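Local coordinates for putative calcium binding protein (Streptomyces coelicolor, PDB 3AKB) that binds calcium ions through EF-hand helix-loop-helix motifs and probably takes part in calcium-mediated regulation, at residues G19-S24 with A55-L60; A61-R66 with T79-R84. The protein carries 2 engineered substitutions. All blocks are in the same frame, centred on the assembly; numbering follows the deposited sequence.

Contact 1. Residues G19-S24 with A55-L60; sequences GHIDRS and ALWQGL. With CA (calcium ion), chain H; CA (calcium ion), chain E.
Trp57 lays one face of its indole against the backbone of Asp22 and Arg23, with Arg23 N 3.6 Å above the ring plane and over its centre. Its CB points toward the calcium loop, CG stands anti to the backbone N (chi1 156°), and chi2 of -111° turns the indole face to the loop. Arg23 lies over the pyrrole end of the same face: its CB sits 3.8 Å from the centroid of the five-membered ring, a CH-pi contact almost on the ring normal. Its CG, anti to the backbone N (chi1 -170°), lies 3.7 Å from Trp57 CD1, and beyond it the guanidinium leads away. At the benzene end, Ile21 CG2 meets Trp57 CZ3 at 4.0 Å, and the other branch sends CD1 to Leu60 CD2 at 4.2 Å. This is an EF-hand loop, and Ile21 holds its central hydrophobic position, pairing by backbone with Ile72 of the partner loop. Just before it, His20 O binds calcium 2.4 Å away, completing a site with Asp14, Asp16, Asn18 and Asp25. The imidazole serves a second calcium: His20 NE2 and Asp22 OD2 both grip that ion, and OD2 also accepts a hydrogen bond from a water ligand of the first.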
ATOM      1  N   GLY A  19       7.558  -2.727 -14.950  1.00 11.85           N
ATOM      2  CA  GLY A  19       6.757  -3.826 -15.507  1.00 11.21           C
ATOM      3  C   GLY A  19       6.738  -5.129 -14.746  1.00 10.80           C
ATOM      4  O   GLY A  19       6.060  -6.090 -15.131  1.00 13.07           O
ATOM      5  N   HIS A  20       7.490  -5.184 -13.643  1.00 10.55           N
ATOM      6  CA  HIS A  20       7.389  -6.327 -12.766  1.00 10.42           C
ATOM      7  C   HIS A  20       7.536  -5.851 -11.337  1.00 10.12           C
ATOM      8  O   HIS A  20       8.176  -4.835 -11.097  1.00  9.96           O
ATOM      9  CB  HIS A  20       8.435  -7.406 -13.125  1.00 11.31           C
ATOM     10  CG  HIS A  20       9.862  -6.991 -12.917  1.00 10.35           C
ATOM     11  ND1 HIS A  20      10.678  -6.589 -13.955  1.00 14.09           N
ATOM     12  CD2 HIS A  20      10.635  -6.986 -11.804  1.00 13.04           C
ATOM     13  CE1 HIS A  20      11.882  -6.304 -13.480  1.00 13.71           C
ATOM     14  NE2 HIS A  20      11.889  -6.562 -12.181  1.00 13.61           N
ATOM     15  N   ILE A  21       6.935  -6.583 -10.411  1.00  9.80           N
ATOM     16  CA  ILE A  21       6.971  -6.225  -8.990  1.00 10.32           C
ATOM     17  C   ILE A  21       8.103  -7.011  -8.322  1.00 10.30           C
ATOM     18  O   ILE A  21       8.149  -8.249  -8.448  1.00 10.33           O
ATOM     19  CB  ILE A  21       5.627  -6.533  -8.314  1.00 10.39           C
ATOM     20  CG1 ILE A  21       4.493  -5.806  -9.064  1.00 10.10           C
ATOM     21  CG2 ILE A  21       5.666  -6.100  -6.845  1.00 11.13           C
ATOM     22  CD1 ILE A  21       3.118  -6.400  -8.867  1.00 12.14           C
ATOM     23  N   ASP A  22       8.997  -6.275  -7.649  1.00 10.24           N
ATOM     24  CA  ASP A  22      10.153  -6.789  -6.884  1.00  9.97           C
ATOM     25  C   ASP A  22      10.029  -6.366  -5.427  1.00  9.96           C
ATOM     26  O   ASP A  22       9.310  -5.422  -5.094  1.00  8.83           O
ATOM     27  CB  ASP A  22      11.467  -6.072  -7.300  1.00 11.25           C
ATOM     28  CG  ASP A  22      12.009  -6.502  -8.619  1.00 10.05           C
ATOM     29  OD1 ASP A  22      11.985  -7.702  -8.994  1.00 13.39           O
ATOM     30  OD2 ASP A  22      12.497  -5.574  -9.294  1.00 12.85           O
ATOM     31  N   ARG A  23      10.824  -7.004  -4.564  1.00  9.03           N
ATOM     32  CA  ARG A  23      10.919  -6.529  -3.188  1.00  9.86           C
ATOM     33  C   ARG A  23      11.330  -5.059  -3.198  1.00  9.33           C
ATOM     34  O   ARG A  23      10.878  -4.300  -2.366  1.00  8.99           O
ATOM     35  CB  ARG A  23      11.900  -7.353  -2.361  1.00 10.93           C
ATOM     36  CG  ARG A  23      11.826  -7.028  -0.877  1.00 13.34           C
ATOM     37  CD  ARG A  23      12.872  -7.783  -0.110  1.00 16.08           C
ATOM     38  NE  ARG A  23      14.174  -7.158  -0.277  1.00 14.80           N
ATOM     39  CZ  ARG A  23      15.229  -7.433   0.477  1.00 13.29           C
ATOM     40  NH1 ARG A  23      15.146  -8.356   1.441  1.00 14.15           N
ATOM     41  NH2 ARG A  23      16.362  -6.798   0.231  1.00 11.83           N
ATOM     42  N   SER A  24      12.174  -4.670  -4.150  1.00  9.01           N
ATOM     43  CA  SER A  24      12.695  -3.298  -4.198  1.00  9.22           C
ATOM     44  C   SER A  24      11.599  -2.264  -4.472  1.00  8.36           C
ATOM     45  O   SER A  24      11.719  -1.101  -4.071  1.00  8.75           O
ATOM     46  CB  SER A  24      13.827  -3.139  -5.194  1.00 10.11           C
ATOM     47  OG  SER A  24      13.384  -3.455  -6.484  1.00 11.52           O
ATOM     48  N   ALA A  55       7.089  -7.787   4.635  1.00  8.03           N
ATOM     49  CA  ALA A  55       6.051  -8.782   4.884  1.00  7.79           C
ATOM     50  C   ALA A  55       4.941  -8.704   3.826  1.00  8.96           C
ATOM     51  O   ALA A  55       4.407  -9.731   3.412  1.00 10.74           O
ATOM     52  CB  ALA A  55       5.485  -8.592   6.281  1.00  8.52           C
ATOM     53  N   LEU A  56       4.615  -7.493   3.391  1.00  9.15           N
ATOM     54  CA  LEU A  56       3.584  -7.336   2.360  1.00  8.93           C
ATOM     55  C   LEU A  56       4.089  -7.908   1.040  1.00  8.95           C
ATOM     56  O   LEU A  56       3.336  -8.568   0.337  1.00  9.61           O
ATOM     57  CB  LEU A  56       3.156  -5.877   2.217  1.00 10.29           C
ATOM     58  CG  LEU A  56       2.058  -5.525   1.203  1.00 12.21           C
ATOM     59  CD1 LEU A  56       0.878  -6.486   1.292  1.00 12.52           C
ATOM     60  CD2 LEU A  56       1.607  -4.102   1.466  1.00 14.83           C
ATOM     61  N   TRP A  57       5.343  -7.617   0.693  1.00  8.12           N
ATOM     62  CA  TRP A  57       5.953  -8.229  -0.460  1.00  8.59           C
ATOM     63  C   TRP A  57       5.825  -9.753  -0.406  1.00  8.96           C
ATOM     64  O   TRP A  57       5.416 -10.359  -1.394  1.00  8.74           O
ATOM     65  CB  TRP A  57       7.434  -7.813  -0.551  1.00  8.82           C
ATOM     66  CG  TRP A  57       8.244  -8.803  -1.330  1.00  9.25           C
ATOM     67  CD1 TRP A  57       9.212  -9.642  -0.836  1.00  8.77           C
ATOM     68  CD2 TRP A  57       8.139  -9.088  -2.740  1.00  9.87           C
ATOM     69  NE1 TRP A  57       9.737 -10.413  -1.854  1.00 11.53           N
ATOM     70  CE2 TRP A  57       9.088 -10.103  -3.027  1.00  8.96           C
ATOM     71  CE3 TRP A  57       7.343  -8.581  -3.787  1.00 11.11           C
ATOM     72  CZ2 TRP A  57       9.272 -10.614  -4.324  1.00 10.81           C
ATOM     73  CZ3 TRP A  57       7.517  -9.112  -5.075  1.00 11.08           C
ATOM     74  CH2 TRP A  57       8.477 -10.111  -5.330  1.00  8.77           C
ATOM     75  N   GLN A  58       6.185 -10.364   0.724  1.00  9.81           N
ATOM     76  CA  GLN A  58       6.095 -11.832   0.826  1.00 10.56           C
ATOM     77  C   GLN A  58       4.660 -12.300   0.665  1.00 11.47           C
ATOM     78  O   GLN A  58       4.419 -13.346   0.065  1.00 12.14           O
ATOM     79  CB  GLN A  58       6.664 -12.363   2.136  1.00 12.07           C
ATOM     80  CG  GLN A  58       8.160 -12.107   2.305  1.00 12.80           C
ATOM     81  CD  GLN A  58       9.079 -12.744   1.242  1.00 16.10           C
ATOM     82  OE1 GLN A  58      10.285 -12.448   1.196  1.00 19.73           O
ATOM     83  NE2 GLN A  58       8.525 -13.592   0.379  1.00 17.33           N
ATOM     84  N   GLY A  59       3.715 -11.518   1.169  1.00 10.98           N
ATOM     85  CA  GLY A  59       2.299 -11.880   1.023  1.00 12.47           C
ATOM     86  C   GLY A  59       1.891 -11.861  -0.435  1.00 12.61           C
ATOM     87  O   GLY A  59       1.178 -12.749  -0.909  1.00 14.51           O
ATOM     88  N   LEU A  60       2.329 -10.839  -1.165  1.00 12.17           N
ATOM     89  CA  LEU A  60       1.950 -10.763  -2.571  1.00 12.30           C
ATOM     90  C   LEU A  60       2.666 -11.818  -3.402  1.00 12.06           C
ATOM     91  O   LEU A  60       2.043 -12.469  -4.262  1.00 12.35           O
ATOM     92  CB  LEU A  60       2.196  -9.355  -3.136  1.00 12.09           C
ATOM     93  CG  LEU A  60       1.684  -9.112  -4.555  1.00 12.70           C
ATOM     94  CD1 LEU A  60       0.172  -9.334  -4.673  1.00 12.82           C
ATOM     95  CD2 LEU A  60       2.074  -7.738  -5.055  1.00 13.11           C
TER
HETATM   96 CA    CA H 174      13.487  -6.326 -11.039  1.00  8.57          CA
HETATM   97 CA    CA E 171       9.031  -2.735 -10.439  1.00  9.00          CA
HETATM   98  O   HOH W   1      11.249  -3.264  -9.832  1.00  9.91           O

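Contact 2. Residues A61-R66 with T79-R84; sequences AGIADR and TGAVKR. With CA (calcium ion), chain F.
Arg66 and Arg84 both bend at chi2, to -58° and -147°, displacing each CD from a fully extended course, and the two chains then reach toward each other tip to tip. Their guanidinium planes end up only 9° from parallel. Arg84 NE lies over a face of the Arg66 group, 3.2 Å from Arg66 NH2, while Arg66 NH1 is 3.0 Å from Arg84 NH2. All four nitrogens are donors, so this is a close approach of like charges and not a hydrogen-bonded pair. Ile63 O, a carbonyl near the helix end, accepts weak, bent bonds from Arg66 NE and NH2, and its negative end may ease the repulsion. Water 2 also donates to Ile63 O, at 2.9 Å, and weakly accepts from Arg84 NE, linking the second guanidinium to the same carbonyl. The arrangement spans an EF-hand: helix 44-64 enters the calcium loop, helix 74-87 leaves it, and the two come together here beside that loop. Asp65 opens the loop at the centre of an inverse gamma turn, its OD1 2.4 Å from the calcium ion that Asp67, Asp69, Arg71 and Glu76 also bind. Next to the arginines the helices meet closely at two alanines: Ala64 CB touches Ala81 CB at 3.7 Å. Ile63 CG2, anti to its own backbone N, slides against Arg84 CB at 3.8 Å and nears Ala81 CA. Ala64 also leans on Ile72.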
ATOM      1  N   ALA A  61       3.968 -11.967  -3.171  1.00 11.82           N
ATOM      2  CA  ALA A  61       4.761 -12.976  -3.868  1.00 11.90           C
ATOM      3  C   ALA A  61       4.167 -14.369  -3.638  1.00 13.17           C
ATOM      4  O   ALA A  61       4.117 -15.180  -4.575  1.00 13.41           O
ATOM      5  CB  ALA A  61       6.228 -12.913  -3.414  1.00 11.09           C
ATOM      6  N   GLY A  62       3.701 -14.642  -2.412  1.00 14.12           N
ATOM      7  CA  GLY A  62       3.093 -15.953  -2.087  1.00 15.51           C
ATOM      8  C   GLY A  62       1.874 -16.266  -2.939  1.00 16.48           C
ATOM      9  O   GLY A  62       1.633 -17.435  -3.319  1.00 18.23           O
ATOM     10  N   ILE A  63       1.109 -15.231  -3.261  1.00 16.22           N
ATOM     11  CA  ILE A  63      -0.086 -15.359  -4.098  1.00 16.47           C
ATOM     12  C   ILE A  63       0.241 -15.405  -5.594  1.00 16.15           C
ATOM     13  O   ILE A  63      -0.337 -16.213  -6.327  1.00 17.46           O
ATOM     14  CB  ILE A  63      -1.073 -14.199  -3.819  1.00 17.62           C
ATOM     15  CG1 ILE A  63      -1.733 -14.406  -2.449  1.00 18.61           C
ATOM     16  CG2 ILE A  63      -2.103 -14.050  -4.945  1.00 19.41           C
ATOM     17  CD1 ILE A  63      -2.138 -13.103  -1.728  1.00 20.20           C
ATOM     18  N   ALA A  64       1.175 -14.562  -6.033  1.00 14.67           N
ATOM     19  CA  ALA A  64       1.340 -14.217  -7.459  1.00 14.80           C
ATOM     20  C   ALA A  64       2.608 -14.716  -8.149  1.00 14.35           C
ATOM     21  O   ALA A  64       2.615 -14.874  -9.381  1.00 14.53           O
ATOM     22  CB  ALA A  64       1.239 -12.699  -7.639  1.00 14.72           C
ATOM     23  N   ASP A  65       3.667 -14.958  -7.384  1.00 14.00           N
ATOM     24  CA  ASP A  65       4.954 -15.325  -7.977  1.00 14.33           C
ATOM     25  C   ASP A  65       4.997 -16.826  -8.205  1.00 16.05           C
ATOM     26  O   ASP A  65       5.618 -17.556  -7.439  1.00 17.78           O
ATOM     27  CB  ASP A  65       6.136 -14.883  -7.092  1.00 13.54           C
ATOM     28  CG  ASP A  65       7.480 -15.236  -7.689  1.00 14.50           C
ATOM     29  OD1 ASP A  65       7.576 -15.355  -8.916  1.00 16.43           O
ATOM     30  OD2 ASP A  65       8.451 -15.387  -6.924  1.00 14.38           O
ATOM     31  N   ARG A  66       4.374 -17.275  -9.284  1.00 17.16           N
ATOM     32  CA  ARG A  66       4.167 -18.713  -9.463  1.00 19.15           C
ATOM     33  C   ARG A  66       5.378 -19.495 -10.002  1.00 19.41           C
ATOM     34  O   ARG A  66       5.428 -20.718  -9.846  1.00 21.59           O
ATOM     35  CB  ARG A  66       2.860 -19.008 -10.210  1.00 20.01           C
ATOM     36  CG  ARG A  66       1.588 -18.818  -9.341  1.00 21.77           C
ATOM     37  CD  ARG A  66       1.604 -19.705  -8.073  1.00 23.90           C
ATOM     38  NE  ARG A  66       0.841 -19.124  -6.960  1.00 28.17           N
ATOM     39  CZ  ARG A  66      -0.214 -19.700  -6.382  1.00 30.66           C
ATOM     40  NH1 ARG A  66      -0.639 -20.896  -6.787  1.00 31.82           N
ATOM     41  NH2 ARG A  66      -0.837 -19.088  -5.382  1.00 32.12           N
ATOM     42  N   THR A  79      -3.160 -12.841 -14.773  1.00 24.27           N
ATOM     43  CA  THR A  79      -3.673 -14.231 -14.906  1.00 24.85           C
ATOM     44  C   THR A  79      -3.821 -14.994 -13.577  1.00 24.98           C
ATOM     45  O   THR A  79      -4.569 -15.978 -13.494  1.00 26.51           O
ATOM     46  CB  THR A  79      -2.803 -15.098 -15.883  1.00 25.36           C
ATOM     47  OG1 THR A  79      -1.476 -15.227 -15.347  1.00 25.02           O
ATOM     48  CG2 THR A  79      -2.736 -14.461 -17.291  1.00 24.63           C
ATOM     49  N   GLY A  80      -3.107 -14.553 -12.548  1.00 24.95           N
ATOM     50  CA  GLY A  80      -3.089 -15.264 -11.269  1.00 24.12           C
ATOM     51  C   GLY A  80      -3.641 -14.455 -10.110  1.00 23.71           C
ATOM     52  O   GLY A  80      -4.666 -14.823  -9.519  1.00 24.29           O
ATOM     53  N   ALA A  81      -2.977 -13.335  -9.815  1.00 22.34           N
ATOM     54  CA  ALA A  81      -3.211 -12.580  -8.588  1.00 20.93           C
ATOM     55  C   ALA A  81      -4.601 -11.959  -8.469  1.00 19.88           C
ATOM     56  O   ALA A  81      -5.167 -11.944  -7.386  1.00 19.66           O
ATOM     57  CB  ALA A  81      -2.130 -11.497  -8.392  1.00 21.12           C
ATOM     58  N   VAL A  82      -5.130 -11.438  -9.568  1.00 18.90           N
ATOM     59  CA  VAL A  82      -6.418 -10.728  -9.538  1.00 18.72           C
ATOM     60  C   VAL A  82      -7.551 -11.556  -8.925  1.00 19.15           C
ATOM     61  O   VAL A  82      -8.227 -11.078  -8.007  1.00 17.36           O
ATOM     62  CB  VAL A  82      -6.818 -10.188 -10.930  1.00 18.25           C
ATOM     63  CG1 VAL A  82      -8.225  -9.550 -10.904  1.00 19.40           C
ATOM     64  CG2 VAL A  82      -5.789  -9.199 -11.415  1.00 18.41           C
ATOM     65  N   LYS A  83      -7.763 -12.771  -9.440  1.00 20.06           N
ATOM     66  CA  LYS A  83      -8.815 -13.649  -8.915  1.00 22.58           C
ATOM     67  C   LYS A  83      -8.567 -13.995  -7.455  1.00 22.46           C
ATOM     68  O   LYS A  83      -9.464 -13.879  -6.622  1.00 22.75           O
ATOM     69  CB  LYS A  83      -8.963 -14.936  -9.739  1.00 22.40           C
ATOM     70  CG  LYS A  83      -9.825 -15.990  -9.020  1.00 23.80           C
ATOM     71  CD  LYS A  83     -10.216 -17.176  -9.896  1.00 25.23           C
ATOM     72  CE  LYS A  83     -10.668 -18.364  -9.033  1.00 28.54           C
ATOM     73  NZ  LYS A  83      -9.535 -18.989  -8.249  1.00 31.75           N
ATOM     74  N   ARG A  84      -7.342 -14.417  -7.152  1.00 23.42           N
ATOM     75  CA  ARG A  84      -6.987 -14.783  -5.787  1.00 23.92           C
ATOM     76  C   ARG A  84      -7.201 -13.613  -4.817  1.00 23.66           C
ATOM     77  O   ARG A  84      -7.719 -13.802  -3.718  1.00 23.80           O
ATOM     78  CB  ARG A  84      -5.558 -15.338  -5.717  1.00 24.33           C
ATOM     79  CG  ARG A  84      -5.365 -16.650  -6.478  1.00 27.16           C
ATOM     80  CD  ARG A  84      -4.334 -17.540  -5.793  1.00 31.49           C
ATOM     81  NE  ARG A  84      -3.642 -18.431  -6.724  1.00 35.24           N
ATOM     82  CZ  ARG A  84      -4.058 -19.649  -7.066  1.00 36.95           C
ATOM     83  NH1 ARG A  84      -5.185 -20.148  -6.570  1.00 38.31           N
ATOM     84  NH2 ARG A  84      -3.347 -20.371  -7.920  1.00 37.64           N
TER
HETATM   85 CA    CA F 172       7.719 -14.670 -11.240  1.00 11.76          CA
HETATM   86  O   HOH W   2      -1.652 -16.827  -8.814  1.00 40.92           O
HETATM   87  O   HOH W   3       8.459 -14.218 -13.596  1.00 20.01           O

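How the contacts relate
Helix 44-64 serves both contacts: its 55-60 turns meet the first calcium loop in contact 1, and its last turn meets helix 74-87 in contact 2. The first thus ties one EF-hand to its neighbour, whereas the second holds the two helices of a single EF-hand together. Both are largely buried, yet each has arginine side chains at its exposed margin. In contact 1 an aromatic face takes up an aliphatic arm and loop backbone; in contact 2 alanine methyls and an isoleucine branch pack helix on helix, while one guanidinium bonds weakly to a carbonyl and the other reaches the same carbonyl through a water. Ile72, in the short strand pairing the loops, touches side chains of both contacts.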